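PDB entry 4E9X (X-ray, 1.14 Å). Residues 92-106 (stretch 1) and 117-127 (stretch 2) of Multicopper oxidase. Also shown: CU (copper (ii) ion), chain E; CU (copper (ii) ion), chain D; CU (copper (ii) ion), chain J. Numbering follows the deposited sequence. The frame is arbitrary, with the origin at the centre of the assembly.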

# COMPACT_ATOMS: atom_id res chain seq x y z
N LYS A 92 9.20 -19.27 -25.71
CA LYS A 92 7.96 -19.60 -26.39
C LYS A 92 6.84 -19.87 -25.37
O LYS A 92 7.02 -20.63 -24.41
CB LYS A 92 8.15 -20.88 -27.25
CG LYS A 92 9.27 -20.75 -28.25
CD LYS A 92 9.25 -21.96 -29.19
CE LYS A 92 10.20 -21.73 -30.37
NZ LYS A 92 10.19 -22.82 -31.37
N PHE A 93 5.69 -19.21 -25.58
CA PHE A 93 4.55 -19.42 -24.69
C PHE A 93 3.28 -19.16 -25.45
O PHE A 93 3.30 -18.40 -26.43
CB PHE A 93 4.62 -18.57 -23.41
CG PHE A 93 4.76 -17.08 -23.68
CD1 PHE A 93 3.64 -16.27 -23.83
CD2 PHE A 93 6.02 -16.53 -23.77
CE1 PHE A 93 3.83 -14.92 -24.08
CE2 PHE A 93 6.21 -15.19 -24.01
CZ PHE A 93 5.09 -14.35 -24.17
N LYS A 94 2.18 -19.75 -25.00
CA LYS A 94 0.88 -19.38 -25.53
C LYS A 94 0.30 -18.31 -24.62
O LYS A 94 0.34 -18.37 -23.40
CB LYS A 94 -0.09 -20.57 -25.57
CG LYS A 94 -1.50 -20.33 -26.13
CD LYS A 94 -2.29 -21.60 -26.14
CE LYS A 94 -1.84 -22.52 -27.25
NZ LYS A 94 -2.39 -22.05 -28.57
N ALA A 95 -0.29 -17.28 -25.29
CA ALA A 95 -0.90 -16.18 -24.58
C ALA A 95 -2.32 -16.54 -24.14
O ALA A 95 -3.27 -15.91 -24.63
CB ALA A 95 -0.91 -14.97 -25.53
N ASP A 96 -2.47 -17.50 -23.24
CA ASP A 96 -3.79 -17.93 -22.85
C ASP A 96 -4.29 -17.10 -21.68
O ASP A 96 -5.47 -17.21 -21.35
CB ASP A 96 -3.88 -19.41 -22.52
CG ASP A 96 -2.84 -19.96 -21.60
OD1 ASP A 96 -2.13 -19.23 -20.91
OD2 ASP A 96 -2.74 -21.22 -21.58
N ARG A 97 -3.49 -16.30 -21.05
CA ARG A 97 -3.90 -15.40 -19.96
C ARG A 97 -4.15 -14.01 -20.52
O ARG A 97 -3.25 -13.43 -21.11
CB ARG A 97 -2.81 -15.37 -18.85
CG ARG A 97 -3.04 -14.17 -17.85
CD ARG A 97 -4.29 -14.34 -17.03
NE ARG A 97 -4.04 -13.81 -15.69
CZ ARG A 97 -3.93 -12.53 -15.38
NH1 ARG A 97 -4.05 -11.56 -16.27
NH2 ARG A 97 -3.71 -12.23 -14.11
N ILE A 98 -5.36 -13.49 -20.37
CA ILE A 98 -5.70 -12.22 -20.98
C ILE A 98 -5.24 -11.05 -20.12
O ILE A 98 -4.99 -11.13 -18.92
CB ILE A 98 -7.23 -12.18 -21.19
CG1 ILE A 98 -8.02 -12.19 -19.86
CG2 ILE A 98 -7.69 -13.30 -22.09
CD1 ILE A 98 -9.53 -12.18 -19.96
N GLY A 99 -5.24 -9.89 -20.79
CA GLY A 99 -5.24 -8.59 -20.09
C GLY A 99 -3.92 -7.87 -20.13
O GLY A 99 -3.01 -8.15 -20.92
N THR A 100 -3.80 -6.93 -19.18
CA THR A 100 -2.61 -6.14 -19.03
C THR A 100 -1.53 -6.95 -18.30
O THR A 100 -1.58 -7.09 -17.06
CB THR A 100 -2.92 -4.89 -18.20
OG1 THR A 100 -4.03 -4.21 -18.80
CG2 THR A 100 -1.72 -3.95 -18.16
N LEU A 101 -0.57 -7.44 -19.08
CA LEU A 101 0.58 -8.14 -18.51
C LEU A 101 1.83 -7.30 -18.73
O LEU A 101 1.76 -6.17 -19.28
CB LEU A 101 0.76 -9.52 -19.19
CG LEU A 101 -0.54 -10.31 -19.37
CD1 LEU A 101 -0.24 -11.70 -19.95
CD2 LEU A 101 -1.32 -10.46 -18.09
N TRP A 102 2.99 -7.80 -18.33
CA TRP A 102 4.23 -7.05 -18.59
C TRP A 102 5.39 -8.02 -18.58
O TRP A 102 5.21 -9.19 -18.30
CB TRP A 102 4.41 -5.92 -17.61
CG TRP A 102 4.57 -6.19 -16.14
CD1 TRP A 102 3.74 -6.89 -15.32
CD2 TRP A 102 5.65 -5.70 -15.33
NE1 TRP A 102 4.27 -6.86 -14.03
CE2 TRP A 102 5.43 -6.15 -14.01
CE3 TRP A 102 6.80 -4.91 -15.57
CZ2 TRP A 102 6.32 -5.83 -12.97
CZ3 TRP A 102 7.67 -4.60 -14.55
CH2 TRP A 102 7.43 -5.08 -13.24
N TYR A 103 6.56 -7.52 -18.91
CA TYR A 103 7.72 -8.41 -18.99
C TYR A 103 8.88 -7.62 -18.38
O TYR A 103 8.92 -6.38 -18.44
CB TYR A 103 7.99 -8.92 -20.44
CG TYR A 103 8.34 -7.79 -21.39
CD1 TYR A 103 9.65 -7.35 -21.55
CD2 TYR A 103 7.34 -7.16 -22.13
CE1 TYR A 103 9.96 -6.31 -22.43
CE2 TYR A 103 7.62 -6.10 -23.01
CZ TYR A 103 8.92 -5.70 -23.13
OH TYR A 103 9.27 -4.65 -23.98
N HIS A 104 9.86 -8.33 -17.80
CA HIS A 104 10.96 -7.64 -17.16
C HIS A 104 12.12 -8.61 -16.92
O HIS A 104 11.87 -9.83 -16.84
CB HIS A 104 10.56 -7.00 -15.82
CG HIS A 104 9.96 -7.88 -14.76
ND1 HIS A 104 10.68 -8.70 -13.94
CD2 HIS A 104 8.66 -8.05 -14.41
CE1 HIS A 104 9.84 -9.35 -13.11
NE2 HIS A 104 8.60 -8.96 -13.35
N CYS A 105 13.31 -8.08 -16.74
CA CYS A 105 14.42 -9.00 -16.39
C CYS A 105 14.13 -9.65 -15.05
O CYS A 105 13.47 -9.08 -14.19
CB CYS A 105 15.71 -8.15 -16.33
SG CYS A 105 17.17 -9.20 -16.11
N HIS A 106 14.69 -10.85 -14.84
CA HIS A 106 14.60 -11.49 -13.54
C HIS A 106 15.97 -11.87 -12.97
O HIS A 106 16.06 -12.71 -12.07
CB HIS A 106 13.67 -12.72 -13.61
CG HIS A 106 12.77 -12.87 -12.43
ND1 HIS A 106 13.26 -13.21 -11.19
CD2 HIS A 106 11.43 -12.75 -12.29
CE1 HIS A 106 12.25 -13.27 -10.34
NE2 HIS A 106 11.12 -13.00 -10.97
N GLY A 117 15.55 0.02 -15.88
CA GLY A 117 14.56 0.16 -16.91
C GLY A 117 14.24 -1.11 -17.67
O GLY A 117 13.71 -1.05 -18.76
N MET A 118 14.54 -2.29 -17.07
CA MET A 118 14.34 -3.56 -17.82
C MET A 118 12.93 -4.07 -17.70
O MET A 118 12.63 -5.10 -17.07
CB MET A 118 15.33 -4.61 -17.26
CG MET A 118 16.79 -4.10 -17.39
SD MET A 118 17.94 -5.50 -17.49
CE MET A 118 17.53 -6.18 -19.11
N TRP A 119 12.00 -3.38 -18.40
CA TRP A 119 10.60 -3.77 -18.33
C TRP A 119 9.85 -3.11 -19.47
O TRP A 119 10.26 -2.07 -20.04
CB TRP A 119 9.98 -3.30 -16.99
CG TRP A 119 10.43 -1.99 -16.42
CD1 TRP A 119 11.36 -1.81 -15.44
CD2 TRP A 119 9.97 -0.68 -16.79
NE1 TRP A 119 11.51 -0.48 -15.17
CE2 TRP A 119 10.66 0.27 -15.97
CE3 TRP A 119 9.00 -0.22 -17.72
CZ2 TRP A 119 10.46 1.66 -16.06
CZ3 TRP A 119 8.79 1.16 -17.80
CH2 TRP A 119 9.50 2.05 -16.99
N GLY A 120 8.73 -3.72 -19.83
CA GLY A 120 7.84 -3.19 -20.85
C GLY A 120 6.51 -3.89 -20.76
O GLY A 120 6.33 -4.80 -19.97
N PRO A 121 5.52 -3.38 -21.53
CA PRO A 121 4.15 -3.88 -21.45
C PRO A 121 3.82 -5.00 -22.43
O PRO A 121 4.31 -4.95 -23.57
CB PRO A 121 3.31 -2.61 -21.76
CG PRO A 121 4.21 -1.88 -22.79
CD PRO A 121 5.66 -2.19 -22.41
N LEU A 122 3.01 -5.95 -21.97
CA LEU A 122 2.53 -7.08 -22.76
C LEU A 122 1.01 -7.08 -22.69
O LEU A 122 0.47 -7.40 -21.64
CB LEU A 122 3.19 -8.38 -22.28
CG LEU A 122 2.58 -9.67 -22.84
CD1 LEU A 122 2.66 -9.77 -24.37
CD2 LEU A 122 3.28 -10.89 -22.19
N ILE A 123 0.36 -6.72 -23.79
CA ILE A 123 -1.10 -6.57 -23.76
C ILE A 123 -1.68 -7.74 -24.52
O ILE A 123 -1.40 -7.90 -25.71
CB ILE A 123 -1.54 -5.23 -24.38
CG1 ILE A 123 -0.87 -4.05 -23.65
CG2 ILE A 123 -3.04 -5.15 -24.40
CD1 ILE A 123 -1.10 -4.01 -22.13
N VAL A 124 -2.52 -8.52 -23.85
CA VAL A 124 -3.19 -9.66 -24.47
C VAL A 124 -4.67 -9.30 -24.61
O VAL A 124 -5.37 -9.18 -23.60
CB VAL A 124 -2.97 -10.96 -23.66
CG1 VAL A 124 -3.73 -12.12 -24.33
CG2 VAL A 124 -1.47 -11.30 -23.55
N ASP A 125 -5.14 -9.16 -25.84
CA ASP A 125 -6.56 -8.83 -26.03
C ASP A 125 -7.46 -10.02 -25.75
O ASP A 125 -7.28 -11.07 -26.40
CB ASP A 125 -6.86 -8.35 -27.44
CG ASP A 125 -6.42 -6.94 -27.77
OD1 ASP A 125 -5.83 -6.27 -26.89
OD2 ASP A 125 -6.65 -6.51 -28.92
N PRO A 126 -8.45 -9.92 -24.89
CA PRO A 126 -9.38 -11.03 -24.73
C PRO A 126 -10.18 -11.25 -26.02
O PRO A 126 -10.58 -10.31 -26.71
CB PRO A 126 -10.36 -10.58 -23.66
CG PRO A 126 -9.93 -9.21 -23.22
CD PRO A 126 -8.77 -8.74 -24.02
N LYS A 127 -10.47 -12.55 -26.28
CA LYS A 127 -11.44 -12.78 -27.36
C LYS A 127 -12.80 -12.24 -26.96
O LYS A 127 -13.57 -11.82 -27.88
CB LYS A 127 -11.44 -14.28 -27.58
CG LYS A 127 -10.18 -14.85 -28.22
CD LYS A 127 -10.18 -16.39 -28.13
CE LYS A 127 -9.03 -17.02 -28.87
NZ LYS A 127 -8.72 -18.44 -28.53
CU CU E . 6.99 -9.25 -12.26
CU CU D . 18.88 -7.80 -16.29
CU CU J . 9.24 -13.01 -10.14

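Two antiparallel strands of the multicopper oxidase lie side by side, and their hydrogen bonds to each other all run from backbone to backbone. The first strand ends at His104, the first of three consecutive copper ligands that continue into the loop as Cys105 and His106. Every second residue pairs in both directions. Gly99 N donates to Val124 O (2.9 Å) and Val124 N to Gly99 O (3.0 Å); Leu101 N donates to Leu122 O (2.8 Å) and Leu122 N to Leu101 O (3.0 Å); Tyr103 N donates to Gly120 O (2.9 Å) and Gly120 N to Tyr103 O (3.0 Å). The angles at hydrogen run from 140° for Leu101 N to 173° for Val124 N. A seventh bond, Cys105 N to Met118 O (3.1 Å), extends the ladder past the last paired residues. Met118 O also receives a CA-H contact from His104 CA (3.0 Å), and Tyr103 O one from Trp119 CA (3.1 Å), so both acceptors have a second, softer partner. Leu101 O and Leu122 O lie 3.0 Å apart, but both are acceptors and no bond joins them.

Side chains add apolar packing. Leu101 CD1 meets Val124 CG2 at 3.8 Å, on the same face as Leu122 and Tyr103. Gly120 CA sits over the Tyr103 ring, 3.9 Å from its centroid; a CB on Gly120 would fall 2.3 Å from Tyr103 OH, so the ring occupies the space glycine leaves. On the other face, Trp119 CB lies at the edge of the Trp102 ring, 3.6 Å from Trp102 CZ3.

Polar side-chain groups find partners outside the ladder. Arg97 NH1 donates to Ile98 O (2.8 Å), while Thr100 OG1, Trp102 NE1 and Tyr103 OH are satisfied elsewhere in the structure. His104 ND1 donates to Cys105 O (2.8 Å, 173°), leaving His104 NE2 to bind the chain E CU at 2.0 Å. Cys105 SG binds the chain D CU at 2.2 Å, and His106 NE2 the chain J CU at 2.1 Å.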